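Local coordinates for chitinase (Chromobacterium violaceum, PDB 4TXG), which probably hydrolyses glycosidic bonds in chitin as a family 18 glycoside hydrolase that also carries a carbohydrate-binding module, at residues Phe160-Thr165 / Ile186-Ala191; Ala191-Ser196 / Ile250-Trp255; Gly245-Ile250 / Gly305-Asp310; Asp310-Tyr315 / Asn393-Asp398; Gln365-Val370 / Leu389-Val394. All coordinates share one frame; numbering follows the deposited sequence.

Contact 1. Residues Phe160-Thr165 / Ile186-Ala191; sequences FTSWRT and INYAFA
Neighbouring parallel strands of the GH18 (beta/alpha)8 barrel, 155-161 and 185-193, are joined through Phe-160 and Ala-189 near the carboxyl end of the first. The Phe-160 N donates to Asn-187 O (2.8 Å), and its carbonyl O accepts from Ala-189 N. The pairing puts Phe-160 and Tyr-188 on the same outer face of the sheet, and their like torsions (CG anti to the backbone N, chi1 176° and -179°) bring the rings together there. Tyr-188 CD2 meets the edge of the phenylalanine ring, 3.9 Å from Phe-160 CD2. Beyond them, on the same face, Phe-160 meets His-232 and Tyr-188 meets Phe-233, both edge-to-face and both from helix 231-242. Past the strand end, Ser-162 N turns in to Ala-189 O (2.9 Å), and Ser-162 CB rests against the Tyr-188 hydroxyl. At the barrel mouth, Trp-163 and Phe-190 lie side by side pointing the same way, CZ3 to CD2 4.1 Å. Phe-190, which follows a cis peptide bond, donates its N to a water (3.1 Å) that also bonds Ser-162 OG at 2.6 Å. Regular strand pairing thus ends in one serine N-H bond and a water bridge between Ser-162 OG and Phe-190 N.

Contact 2. Residues Ala191-Ser196 / Ile250-Trp255; sequences AHVDGS and ISVGGW
Ala-191 is held through both its backbone N and its O by strand 250-253: its N donates to Ser-251 O at 2.7 Å, and its O accepts from Gly-253 N at 2.9 Å. The Val-252 CA adds a C-H contact to that same carbonyl, 3.4 Å from Ala-191 O. The small methyl of Ala-191 fits between two branched side chains, with CB 3.7 Å from Ile-250 CG1 and 4.1 Å from Val-252 CG2. Val-252 keeps CG1 anti to its backbone N (chi1 -172°), so that this branch faces Val-193 while CG2 is left for the alanine. The two valines cross at about a right angle, Val-193 CG2 to Val-252 CG1 being 4.2 Å. In the next shell, Phe-293 of helix 287-304 covers both valines, and Leu-199 packs on Ala-191 and Val-252. Ser-251 faces the barrel interior instead, where its OG bonds Asp-310 OD2. Residues 251-254 form the SxGG motif known in GH18 enzymes. Gly-253 has a positive phi of 113°, at which a beta carbon would press on the preceding carbonyl O. The face of Ala-191, Val-193, Ile-250 and Val-252 is thus aliphatic, while the serine on the other ties the strand to the acidic centre of the barrel.

Contact 3. Residues Gly245-Ile250 / Gly305-Asp310; sequences GVKTLI and GFDGVD
Asp-307 turns CG anti to its carbonyl carbon (chi1 -59°), which carries OD2 to the backbone of Thr-248. The Thr-248 N donates to the anti lone pair of Asp-307 OD2 at 2.9 Å, and Asp-307 N returns a bond to Thr-248 O at 2.7 Å, so one aspartate holds both the backbone N and O of Thr-248. Phe-306, with CG also anti to its carbonyl carbon (chi1 -82°), swings its ring against the outer face of strand 247-250. Ile-250 CB sits over the middle of one face, 4.2 Å from the ring centroid, while Thr-248 crosses the ring at about a right angle. Farther along, the pairing becomes regular: Ile-250 N donates to Gly-308 O (3.1 Å), and Asp-310 N to Ile-250 O (2.8 Å), the latter almost straight at 177°. On the inner face, Leu-249 CD2 approaches Gly-308 CA to 3.7 Å, occupying the place a side chain would take there. On the outer face, Ile-250 and Val-309 lie alongside each other, CG2 to CG2 3.9 Å. Asp-307 and Asp-310 are the first two acids of the GH18 signature DxxDxDxE. Lys-240 of helix 231-242 binds both Asp-307 OD2 and Thr-248 OG1, and Arg-362 pairs with Asp-307 OD1. Leu-301 of helix 287-304 covers Ile-250, Phe-306 and Val-309, while strands 185-193 and 365-371 flank the pair.

Contact 4. Residues Asp310-Tyr315 / Asn393-Asp398; sequences DIDFEY and NVMSYD. With CS (cesium ion), chain D; CS (cesium ion), chain M.
Met-395 and Tyr-315 reach toward each other tip to tip, the methyl CE arriving at the ring edge, 3.9 Å from Tyr-315 CE1. Glu-314 crosses the methionine obliquely, its OE2 3.5 Å from Met-395 SD. A bend at the last methionine torsion (chi3 -62°) turns CE toward the tyrosine and leaves the sulphur facing a cesium ion. That ion is held by both carboxylate oxygens of Glu-314, OE2 nearer at 3.0 Å, by Met-395 SD at 3.6 Å, and by five waters. The peptide bond between Glu-314 and Tyr-315 is cis, and Glu-314 CB lies over the tyrosine ring. Asp-310, Asp-312 and Glu-314 close the DxxDxDxE signature at and just beyond the end of strand 308-312 of the barrel; in GH18 chitinases this glutamate is the proton donor, probably the role of Glu-314. Asp-312 OD1 lies 2.7 Å from Glu-314 OE2, and Asp-312 OD2 accepts from a cesium-bound water. Deeper in the barrel, Asp-310 OD1, hydrogen-bonded to Thr-367 OG1, lies 3.5 Å from Asn-393 ND2, their planes 52° apart. Another water on this ion also bonds the Tyr-397 hydroxyl and reaches a second cesium, which Asp-398 OD2 (3.6 Å) and Tyr-464 OH share.

Contact 5. Residues Gln365-Val370 / Leu389-Val394; sequences QITAAV and LDFVNV
Phe-391 presents one ring face to Thr-367, whose CG2 stands 3.4 Å from the ring centroid in a close CH-pi contact. At the ring edge lies the Gln-365 amide, NE2 3.7 Å from Phe-391 CE2, its plane turned 78° from the ring, NE2 itself being hydrogen-bonded to Tyr-140 OH. Phe-391 sets CG between its backbone N and carbonyl carbon (chi1 57°), which lays the ring alongside the threonine on the inner face. The Asp-390 carboxylate is a third flat group: its OD2 accepts from Ile-366 N at 2.8 Å on the anti side, 31° out of plane. In return Asp-390 N donates to Ile-366 O at 2.8 Å. Toward the carboxyl ends the strands pair directly, Asn-393 N to Ala-368 O (2.8 Å) and Val-370 N to Asn-393 O (3.0 Å). The outer face is apolar: Leu-389 packs on Ile-366 and Ala-368, and Val-370 on Val-392 and Val-394. Helix 338-360 covers Ile-366 and Ala-368, and the two strands belong to a beta-alpha-beta unit of the barrel. Inside, a water donates to Thr-367 OG1 (2.9 Å) and accepts from Asn-393 ND2 (3.0 Å). Thr-367 OG1 also bonds Asp-310 OD1, consistent with a second-shell role in placing that acid. Arg-350 also meets Asp-390 OD2, and Tyr-140 and Tyr-363 bond OD1; so many donors would stabilise a charged carboxylate at the amino-terminal side of the sheet.

All five contacts are largely buried within one closed barrel sheet. Contacts 1 and 2 share strand 185-193, contacts 2 and 3 share strand 247-253, contacts 3 and 4 share strand 308-312, and contacts 4 and 5 share strand 391-395. Contacts 3 and 5 use an aspartate to bond a neighbouring backbone where their strands begin. Contact 1, at the opposite strand ends, instead uses a serine and a water, and includes the exposed Trp-163. Contact 2 is a short, mainly apolar pairing. Contact 4 differs most: its segments are separated by strand 365-371 and meet on the inner side through side chains and a cesium ion.

Contact 1. Residues Phe160-Thr165 / Ile186-Ala191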
# COMPACT_ATOMS: atom_id res chain seq x y z
N PHE A 160 10.64 8.95 -2.65
CA PHE A 160 11.62 9.73 -3.39
C PHE A 160 11.97 9.01 -4.68
O PHE A 160 12.51 7.91 -4.64
CB PHE A 160 12.89 9.93 -2.56
CG PHE A 160 13.99 10.65 -3.28
CD1 PHE A 160 14.01 12.04 -3.31
CD2 PHE A 160 14.98 9.95 -3.94
CE1 PHE A 160 15.02 12.72 -3.96
CE2 PHE A 160 16.00 10.62 -4.61
CZ PHE A 160 16.02 12.01 -4.62
N THR A 161 11.67 9.62 -5.82
CA THR A 161 11.95 8.97 -7.10
C THR A 161 13.35 9.28 -7.58
O THR A 161 13.84 10.41 -7.42
CB THR A 161 10.92 9.38 -8.18
OG1 THR A 161 10.96 10.80 -8.37
CG2 THR A 161 9.51 8.97 -7.75
N SER A 162 13.99 8.29 -8.19
CA SER A 162 15.40 8.39 -8.58
C SER A 162 15.64 9.19 -9.84
O SER A 162 16.78 9.58 -10.13
CB SER A 162 16.00 6.99 -8.77
OG SER A 162 15.42 6.34 -9.90
N TRP A 163 14.58 9.44 -10.61
CA TRP A 163 14.77 9.92 -11.97
C TRP A 163 14.65 11.43 -12.18
O TRP A 163 14.70 11.88 -13.32
CB TRP A 163 13.79 9.20 -12.92
CG TRP A 163 12.34 9.12 -12.49
CD1 TRP A 163 11.35 10.03 -12.77
CD2 TRP A 163 11.71 8.06 -11.76
NE1 TRP A 163 10.15 9.60 -12.24
CE2 TRP A 163 10.35 8.39 -11.62
CE3 TRP A 163 12.17 6.86 -11.20
CZ2 TRP A 163 9.44 7.57 -10.95
CZ3 TRP A 163 11.27 6.05 -10.53
CH2 TRP A 163 9.92 6.41 -10.41
N ARG A 164 14.52 12.21 -11.12
CA ARG A 164 14.46 13.66 -11.28
C ARG A 164 15.81 14.31 -10.95
O ARG A 164 15.95 15.13 -10.04
CB ARG A 164 13.33 14.25 -10.42
CG ARG A 164 11.99 13.54 -10.71
CD ARG A 164 10.77 14.28 -10.16
NE ARG A 164 9.57 13.48 -10.40
CZ ARG A 164 8.92 13.46 -11.56
NH1 ARG A 164 9.32 14.23 -12.56
NH2 ARG A 164 7.85 12.69 -11.70
N THR A 165 16.81 13.93 -11.74
CA THR A 165 18.19 14.30 -11.50
C THR A 165 18.51 15.67 -12.09
O THR A 165 19.55 16.25 -11.77
CB THR A 165 19.16 13.29 -12.11
OG1 THR A 165 19.03 13.34 -13.54
CG2 THR A 165 18.82 11.89 -11.62
N ILE A 186 11.62 7.61 4.50
CA ILE A 186 11.77 7.89 3.07
C ILE A 186 11.97 6.59 2.32
O ILE A 186 12.85 5.80 2.66
CB ILE A 186 12.97 8.80 2.79
CG1 ILE A 186 12.81 10.14 3.53
CG2 ILE A 186 13.17 8.99 1.28
CD1 ILE A 186 14.15 10.89 3.68
N ASN A 187 11.15 6.38 1.30
CA ASN A 187 11.27 5.21 0.43
C ASN A 187 11.93 5.61 -0.88
O ASN A 187 11.42 6.49 -1.58
CB ASN A 187 9.90 4.61 0.13
CG ASN A 187 9.28 3.92 1.33
OD1 ASN A 187 9.94 3.61 2.31
ND2 ASN A 187 7.98 3.65 1.23
N TYR A 188 13.03 4.96 -1.23
CA TYR A 188 13.71 5.24 -2.49
C TYR A 188 13.15 4.37 -3.61
O TYR A 188 13.18 3.14 -3.52
CB TYR A 188 15.21 4.99 -2.33
CG TYR A 188 16.03 5.27 -3.57
CD1 TYR A 188 16.16 4.32 -4.58
CD2 TYR A 188 16.70 6.48 -3.71
CE1 TYR A 188 16.95 4.57 -5.71
CE2 TYR A 188 17.46 6.74 -4.83
CZ TYR A 188 17.59 5.79 -5.82
OH TYR A 188 18.37 6.06 -6.92
N ALA A 189 12.68 5.02 -4.67
CA ALA A 189 12.06 4.34 -5.82
C ALA A 189 12.89 4.50 -7.08
O ALA A 189 13.17 5.63 -7.47
CB ALA A 189 10.65 4.91 -6.04
N PHE A 190 13.29 3.42 -7.77
CA PHE A 190 13.04 2.01 -7.43
C PHE A 190 14.28 1.15 -7.62
O PHE A 190 15.05 1.38 -8.55
CB PHE A 190 11.96 1.40 -8.33
CG PHE A 190 10.56 1.78 -7.99
CD1 PHE A 190 9.97 1.32 -6.83
CD2 PHE A 190 9.82 2.56 -8.86
CE1 PHE A 190 8.66 1.66 -6.53
CE2 PHE A 190 8.52 2.91 -8.56
CZ PHE A 190 7.94 2.45 -7.40
N ALA A 191 14.43 0.13 -6.78
CA ALA A 191 15.26 -1.01 -7.13
C ALA A 191 14.40 -2.00 -7.93
O ALA A 191 13.17 -1.90 -7.96
CB ALA A 191 15.85 -1.68 -5.89
O HOH W 1 15.32 3.79 -10.09

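Contact 2. Residues Ala191-Ser196 / Ile250-Trp255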
# COMPACT_ATOMS: atom_id res chain seq x y z
N ALA A 191 14.43 0.13 -6.78
CA ALA A 191 15.26 -1.01 -7.13
C ALA A 191 14.40 -2.00 -7.93
O ALA A 191 13.17 -1.90 -7.96
CB ALA A 191 15.85 -1.68 -5.89
N HIS A 192 15.05 -2.96 -8.58
CA HIS A 192 14.33 -4.00 -9.30
C HIS A 192 14.95 -5.35 -8.98
O HIS A 192 15.98 -5.42 -8.31
CB HIS A 192 14.36 -3.75 -10.81
CG HIS A 192 15.74 -3.75 -11.39
ND1 HIS A 192 16.49 -2.60 -11.53
CD2 HIS A 192 16.50 -4.76 -11.88
CE1 HIS A 192 17.66 -2.91 -12.07
NE2 HIS A 192 17.68 -4.21 -12.30
N VAL A 193 14.30 -6.41 -9.44
CA VAL A 193 14.84 -7.76 -9.35
C VAL A 193 15.59 -8.06 -10.63
O VAL A 193 15.00 -8.05 -11.71
CB VAL A 193 13.72 -8.79 -9.14
CG1 VAL A 193 14.30 -10.21 -9.09
CG2 VAL A 193 12.94 -8.46 -7.88
N ASP A 194 16.90 -8.30 -10.55
CA ASP A 194 17.66 -8.42 -11.78
C ASP A 194 17.65 -9.86 -12.30
O ASP A 194 16.96 -10.72 -11.74
CB ASP A 194 19.10 -7.88 -11.62
CG ASP A 194 20.01 -8.74 -10.74
OD1 ASP A 194 19.73 -9.93 -10.48
OD2 ASP A 194 21.07 -8.21 -10.34
N GLY A 195 18.39 -10.10 -13.38
CA GLY A 195 18.41 -11.40 -14.04
C GLY A 195 18.97 -12.54 -13.20
O GLY A 195 18.81 -13.71 -13.55
N SER A 196 19.63 -12.20 -12.10
CA SER A 196 20.15 -13.21 -11.19
C SER A 196 19.30 -13.27 -9.92
O SER A 196 19.72 -13.82 -8.89
CB SER A 196 21.60 -12.91 -10.84
OG SER A 196 22.40 -12.98 -12.01
N ILE A 250 14.62 0.87 0.87
CA ILE A 250 14.73 0.70 -0.57
C ILE A 250 13.45 0.04 -1.10
O ILE A 250 13.06 -1.06 -0.66
CB ILE A 250 16.01 -0.12 -0.94
CG1 ILE A 250 16.12 -0.30 -2.46
CG2 ILE A 250 16.07 -1.47 -0.18
CD1 ILE A 250 16.26 1.04 -3.23
N SER A 251 12.75 0.73 -2.01
CA SER A 251 11.55 0.15 -2.60
C SER A 251 11.91 -0.64 -3.85
O SER A 251 12.68 -0.18 -4.69
CB SER A 251 10.52 1.23 -2.95
OG SER A 251 10.16 1.95 -1.80
N VAL A 252 11.32 -1.83 -3.97
CA VAL A 252 11.67 -2.74 -5.05
C VAL A 252 10.42 -3.03 -5.89
O VAL A 252 9.41 -3.47 -5.35
CB VAL A 252 12.25 -4.06 -4.52
CG1 VAL A 252 12.80 -4.92 -5.67
CG2 VAL A 252 13.32 -3.79 -3.47
N GLY A 253 10.50 -2.77 -7.19
CA GLY A 253 9.38 -3.07 -8.08
C GLY A 253 8.71 -1.84 -8.67
O GLY A 253 9.32 -1.08 -9.43
N GLY A 254 7.45 -1.64 -8.31
CA GLY A 254 6.65 -0.60 -8.93
C GLY A 254 5.97 -1.12 -10.18
O GLY A 254 6.17 -2.27 -10.56
N TRP A 255 5.20 -0.27 -10.84
CA TRP A 255 4.40 -0.70 -11.99
C TRP A 255 5.27 -1.15 -13.16
O TRP A 255 5.02 -2.19 -13.77
CB TRP A 255 3.44 0.41 -12.42
CG TRP A 255 2.44 0.03 -13.51
CD1 TRP A 255 2.33 0.58 -14.75
CD2 TRP A 255 1.41 -0.97 -13.42
NE1 TRP A 255 1.31 -0.01 -15.45
CE2 TRP A 255 0.73 -0.97 -14.66
CE3 TRP A 255 1.01 -1.88 -12.44
CZ2 TRP A 255 -0.34 -1.83 -14.93
CZ3 TRP A 255 -0.05 -2.73 -12.70
CH2 TRP A 255 -0.71 -2.70 -13.94

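Contact 3. Residues Gly245-Ile250 / Gly305-Asp310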
# COMPACT_ATOMS: atom_id res chain seq x y z
N GLY A 245 16.73 9.94 13.39
CA GLY A 245 15.52 9.18 13.63
C GLY A 245 14.81 8.82 12.34
O GLY A 245 14.00 7.89 12.32
N VAL A 246 15.13 9.53 11.26
CA VAL A 246 14.45 9.30 9.99
C VAL A 246 14.96 8.01 9.35
O VAL A 246 16.17 7.80 9.24
CB VAL A 246 14.65 10.48 9.02
CG1 VAL A 246 14.05 10.17 7.65
CG2 VAL A 246 14.03 11.74 9.61
N LYS A 247 14.04 7.14 8.95
CA LYS A 247 14.40 5.86 8.32
C LYS A 247 14.47 5.98 6.80
O LYS A 247 13.69 6.71 6.20
CB LYS A 247 13.38 4.78 8.71
CG LYS A 247 13.21 4.59 10.21
CD LYS A 247 14.47 3.95 10.80
CE LYS A 247 14.58 4.19 12.30
NZ LYS A 247 13.33 3.80 12.99
N THR A 248 15.39 5.24 6.18
CA THR A 248 15.32 5.08 4.73
C THR A 248 15.11 3.61 4.37
O THR A 248 15.67 2.70 4.99
CB THR A 248 16.59 5.60 4.01
OG1 THR A 248 17.76 4.97 4.54
CG2 THR A 248 16.70 7.11 4.20
N LEU A 249 14.25 3.38 3.37
CA LEU A 249 13.98 2.04 2.89
C LEU A 249 14.13 2.00 1.38
O LEU A 249 13.83 2.97 0.69
CB LEU A 249 12.56 1.58 3.29
CG LEU A 249 12.34 1.40 4.80
CD1 LEU A 249 11.79 2.68 5.42
CD2 LEU A 249 11.41 0.23 5.08
N ILE A 250 14.62 0.87 0.87
CA ILE A 250 14.73 0.70 -0.57
C ILE A 250 13.45 0.04 -1.10
O ILE A 250 13.06 -1.06 -0.66
CB ILE A 250 16.01 -0.12 -0.94
CG1 ILE A 250 16.12 -0.30 -2.46
CG2 ILE A 250 16.07 -1.47 -0.18
CD1 ILE A 250 16.26 1.04 -3.23
N GLY A 305 23.51 1.31 4.01
CA GLY A 305 22.98 1.87 5.24
C GLY A 305 21.48 2.14 5.23
O GLY A 305 21.00 3.00 5.96
N PHE A 306 20.74 1.40 4.41
CA PHE A 306 19.28 1.46 4.47
C PHE A 306 18.76 0.77 5.73
O PHE A 306 19.39 -0.15 6.25
CB PHE A 306 18.64 0.85 3.23
CG PHE A 306 18.60 1.78 2.04
CD1 PHE A 306 19.66 1.82 1.15
CD2 PHE A 306 17.51 2.62 1.84
CE1 PHE A 306 19.64 2.69 0.06
CE2 PHE A 306 17.47 3.48 0.75
CZ PHE A 306 18.55 3.53 -0.13
N ASP A 307 17.59 1.21 6.20
CA ASP A 307 16.99 0.66 7.41
C ASP A 307 15.95 -0.41 7.14
O ASP A 307 15.40 -1.00 8.06
CB ASP A 307 16.33 1.78 8.22
CG ASP A 307 17.31 2.86 8.60
OD1 ASP A 307 18.21 2.56 9.42
OD2 ASP A 307 17.20 3.99 8.09
N GLY A 308 15.65 -0.64 5.86
CA GLY A 308 14.63 -1.62 5.54
C GLY A 308 14.42 -1.78 4.05
O GLY A 308 15.00 -1.05 3.25
N VAL A 309 13.58 -2.74 3.70
CA VAL A 309 13.20 -3.00 2.31
C VAL A 309 11.70 -2.84 2.19
O VAL A 309 10.95 -3.33 3.04
CB VAL A 309 13.62 -4.43 1.87
CG1 VAL A 309 13.19 -4.71 0.45
CG2 VAL A 309 15.12 -4.58 1.99
N ASP A 310 11.26 -2.16 1.13
CA ASP A 310 9.85 -1.95 0.84
C ASP A 310 9.52 -2.73 -0.43
O ASP A 310 10.02 -2.44 -1.51
CB ASP A 310 9.58 -0.45 0.67
CG ASP A 310 8.14 -0.15 0.28
OD1 ASP A 310 7.23 -0.48 1.07
OD2 ASP A 310 7.95 0.44 -0.80

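Contact 4. Residues Asp310-Tyr315 / Asn393-Asp398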
# COMPACT_ATOMS: atom_id res chain seq x y z
N ASP A 310 11.26 -2.16 1.13
CA ASP A 310 9.85 -1.95 0.84
C ASP A 310 9.52 -2.73 -0.43
O ASP A 310 10.02 -2.44 -1.51
CB ASP A 310 9.58 -0.45 0.67
CG ASP A 310 8.14 -0.15 0.28
OD1 ASP A 310 7.23 -0.48 1.07
OD2 ASP A 310 7.95 0.44 -0.80
N ILE A 311 8.71 -3.77 -0.29
CA ILE A 311 8.38 -4.62 -1.43
C ILE A 311 7.17 -4.06 -2.16
O ILE A 311 6.09 -3.98 -1.61
CB ILE A 311 8.08 -6.07 -0.97
CG1 ILE A 311 9.30 -6.66 -0.27
CG2 ILE A 311 7.63 -6.92 -2.17
CD1 ILE A 311 10.56 -6.77 -1.17
N ASP A 312 7.38 -3.65 -3.41
CA ASP A 312 6.32 -3.06 -4.22
C ASP A 312 6.03 -3.96 -5.43
O ASP A 312 6.25 -3.58 -6.58
CB ASP A 312 6.71 -1.65 -4.65
CG ASP A 312 5.56 -0.89 -5.29
OD1 ASP A 312 4.45 -1.46 -5.45
OD2 ASP A 312 5.77 0.30 -5.63
N PHE A 313 5.57 -5.16 -5.12
CA PHE A 313 5.26 -6.20 -6.10
C PHE A 313 3.85 -5.94 -6.65
O PHE A 313 2.86 -6.12 -5.94
CB PHE A 313 5.40 -7.56 -5.40
CG PHE A 313 5.18 -8.80 -6.25
CD1 PHE A 313 4.61 -8.76 -7.52
CD2 PHE A 313 5.52 -10.04 -5.72
CE1 PHE A 313 4.40 -9.93 -8.25
CE2 PHE A 313 5.33 -11.22 -6.45
CZ PHE A 313 4.76 -11.16 -7.71
N GLU A 314 3.76 -5.48 -7.90
CA GLU A 314 2.47 -5.15 -8.50
C GLU A 314 2.13 -6.09 -9.66
O GLU A 314 2.50 -5.79 -10.80
CB GLU A 314 2.46 -3.68 -8.98
CG GLU A 314 2.84 -2.67 -7.87
CD GLU A 314 2.68 -1.19 -8.24
OE1 GLU A 314 2.19 -0.86 -9.34
OE2 GLU A 314 3.06 -0.33 -7.42
N TYR A 315 1.43 -7.21 -9.41
CA TYR A 315 0.85 -7.60 -8.12
C TYR A 315 0.84 -9.12 -8.00
O TYR A 315 0.67 -9.80 -9.01
CB TYR A 315 -0.61 -7.14 -7.98
CG TYR A 315 -0.79 -5.66 -8.04
CD1 TYR A 315 -0.64 -4.89 -6.90
CD2 TYR A 315 -1.10 -5.04 -9.24
CE1 TYR A 315 -0.80 -3.53 -6.95
CE2 TYR A 315 -1.25 -3.68 -9.30
CZ TYR A 315 -1.10 -2.93 -8.15
OH TYR A 315 -1.26 -1.57 -8.21
N ASN A 393 2.12 0.11 3.37
CA ASN A 393 1.79 1.40 2.78
C ASN A 393 0.70 1.16 1.76
O ASN A 393 0.97 0.61 0.69
CB ASN A 393 3.02 2.03 2.13
CG ASN A 393 4.13 2.29 3.12
OD1 ASN A 393 3.88 2.81 4.21
ND2 ASN A 393 5.34 1.89 2.78
N VAL A 394 -0.53 1.54 2.10
CA VAL A 394 -1.66 1.18 1.25
C VAL A 394 -1.76 2.17 0.10
O VAL A 394 -1.81 3.38 0.33
CB VAL A 394 -2.98 1.16 2.04
CG1 VAL A 394 -4.14 0.81 1.09
CG2 VAL A 394 -2.90 0.16 3.21
N MET A 395 -1.77 1.67 -1.13
CA MET A 395 -1.79 2.54 -2.31
C MET A 395 -3.22 2.96 -2.61
O MET A 395 -3.83 2.56 -3.61
CB MET A 395 -1.12 1.84 -3.50
CG MET A 395 0.38 1.69 -3.28
SD MET A 395 1.26 0.88 -4.64
CE MET A 395 0.45 -0.71 -4.60
N SER A 396 -3.75 3.76 -1.69
CA SER A 396 -5.10 4.31 -1.78
C SER A 396 -5.11 5.55 -2.67
O SER A 396 -5.50 6.64 -2.26
CB SER A 396 -5.64 4.63 -0.38
OG SER A 396 -4.62 5.15 0.47
N TYR A 397 -4.64 5.35 -3.89
CA TYR A 397 -4.68 6.36 -4.93
C TYR A 397 -4.68 5.58 -6.24
O TYR A 397 -4.61 4.35 -6.23
CB TYR A 397 -3.51 7.34 -4.84
CG TYR A 397 -2.13 6.72 -4.56
CD1 TYR A 397 -1.53 5.86 -5.48
CD2 TYR A 397 -1.44 7.02 -3.40
CE1 TYR A 397 -0.27 5.31 -5.23
CE2 TYR A 397 -0.19 6.47 -3.14
CZ TYR A 397 0.39 5.62 -4.07
OH TYR A 397 1.63 5.08 -3.82
N ASP A 398 -4.76 6.30 -7.36
CA ASP A 398 -5.01 5.67 -8.66
C ASP A 398 -6.21 4.73 -8.62
O ASP A 398 -6.23 3.70 -9.29
CB ASP A 398 -3.78 4.93 -9.16
CG ASP A 398 -2.71 5.87 -9.68
OD1 ASP A 398 -3.00 7.07 -9.83
OD2 ASP A 398 -1.59 5.41 -9.96
CS CS D . 1.08 1.90 -8.04
CS CS M . 1.34 6.33 -8.16
O HOH W 2 4.13 2.28 -6.85
O HOH W 3 -0.53 0.28 -10.15
O HOH W 4 2.90 4.17 -6.21
O HOH W 5 2.13 3.65 -10.77
O HOH W 6 -0.97 3.51 -8.74

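Contact 5. Residues Gln365-Val370 / Leu389-Val394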
# COMPACT_ATOMS: atom_id res chain seq x y z
N GLN A 365 13.60 -3.19 8.91
CA GLN A 365 12.17 -3.28 8.67
C GLN A 365 11.85 -3.89 7.31
O GLN A 365 12.59 -3.71 6.34
CB GLN A 365 11.52 -1.89 8.79
CG GLN A 365 11.38 -1.38 10.24
CD GLN A 365 10.69 -0.02 10.33
OE1 GLN A 365 11.06 0.92 9.63
NE2 GLN A 365 9.68 0.08 11.20
N ILE A 366 10.75 -4.64 7.24
CA ILE A 366 10.18 -5.01 5.94
C ILE A 366 8.83 -4.36 5.81
O ILE A 366 7.95 -4.54 6.66
CB ILE A 366 10.00 -6.52 5.78
CG1 ILE A 366 11.30 -7.24 6.08
CG2 ILE A 366 9.51 -6.85 4.36
CD1 ILE A 366 11.18 -8.71 5.94
N THR A 367 8.65 -3.59 4.75
CA THR A 367 7.35 -3.01 4.48
C THR A 367 6.90 -3.42 3.08
O THR A 367 7.66 -4.02 2.32
CB THR A 367 7.37 -1.48 4.63
OG1 THR A 367 8.18 -0.88 3.60
CG2 THR A 367 7.96 -1.10 5.99
N ALA A 368 5.65 -3.12 2.75
CA ALA A 368 5.17 -3.39 1.41
C ALA A 368 4.19 -2.32 0.98
O ALA A 368 3.40 -1.84 1.78
CB ALA A 368 4.52 -4.78 1.32
N ALA A 369 4.29 -1.95 -0.29
CA ALA A 369 3.26 -1.13 -0.93
C ALA A 369 2.20 -2.10 -1.43
O ALA A 369 2.49 -2.99 -2.24
CB ALA A 369 3.85 -0.32 -2.06
N VAL A 370 0.98 -1.94 -0.92
CA VAL A 370 -0.07 -2.94 -1.09
C VAL A 370 -1.29 -2.30 -1.74
O VAL A 370 -1.54 -1.11 -1.56
CB VAL A 370 -0.44 -3.60 0.27
CG1 VAL A 370 0.75 -4.34 0.87
CG2 VAL A 370 -0.95 -2.55 1.27
N LEU A 389 5.13 -8.31 7.91
CA LEU A 389 5.45 -6.94 7.56
C LEU A 389 5.43 -6.00 8.76
O LEU A 389 4.45 -5.95 9.52
CB LEU A 389 4.46 -6.42 6.51
CG LEU A 389 4.45 -7.26 5.23
CD1 LEU A 389 3.31 -6.81 4.31
CD2 LEU A 389 5.79 -7.13 4.53
N ASP A 390 6.51 -5.26 8.94
CA ASP A 390 6.52 -4.25 9.99
C ASP A 390 5.35 -3.28 9.83
O ASP A 390 4.70 -2.92 10.80
CB ASP A 390 7.83 -3.49 9.99
CG ASP A 390 8.96 -4.33 10.53
OD1 ASP A 390 9.18 -4.30 11.76
OD2 ASP A 390 9.59 -5.05 9.73
N PHE A 391 5.10 -2.87 8.59
CA PHE A 391 3.87 -2.15 8.28
C PHE A 391 3.60 -2.17 6.78
O PHE A 391 4.48 -2.55 6.00
CB PHE A 391 3.89 -0.70 8.82
CG PHE A 391 5.05 0.15 8.35
CD1 PHE A 391 5.01 0.77 7.11
CD2 PHE A 391 6.14 0.38 9.18
CE1 PHE A 391 6.06 1.60 6.69
CE2 PHE A 391 7.20 1.19 8.76
CZ PHE A 391 7.15 1.80 7.51
N VAL A 392 2.39 -1.79 6.40
CA VAL A 392 2.06 -1.67 4.98
C VAL A 392 1.82 -0.22 4.62
O VAL A 392 1.41 0.57 5.45
CB VAL A 392 0.82 -2.50 4.59
CG1 VAL A 392 1.10 -3.99 4.78
CG2 VAL A 392 -0.42 -2.09 5.37
N ASN A 393 2.12 0.11 3.37
CA ASN A 393 1.79 1.40 2.78
C ASN A 393 0.70 1.16 1.76
O ASN A 393 0.97 0.61 0.69
CB ASN A 393 3.02 2.03 2.13
CG ASN A 393 4.13 2.29 3.12
OD1 ASN A 393 3.88 2.81 4.21
ND2 ASN A 393 5.34 1.89 2.78
N VAL A 394 -0.53 1.54 2.10
CA VAL A 394 -1.66 1.18 1.25
C VAL A 394 -1.76 2.17 0.10
O VAL A 394 -1.81 3.38 0.33
CB VAL A 394 -2.98 1.16 2.04
CG1 VAL A 394 -4.14 0.81 1.09
CG2 VAL A 394 -2.90 0.16 3.21
O HOH W 7 8.09 2.01 3.85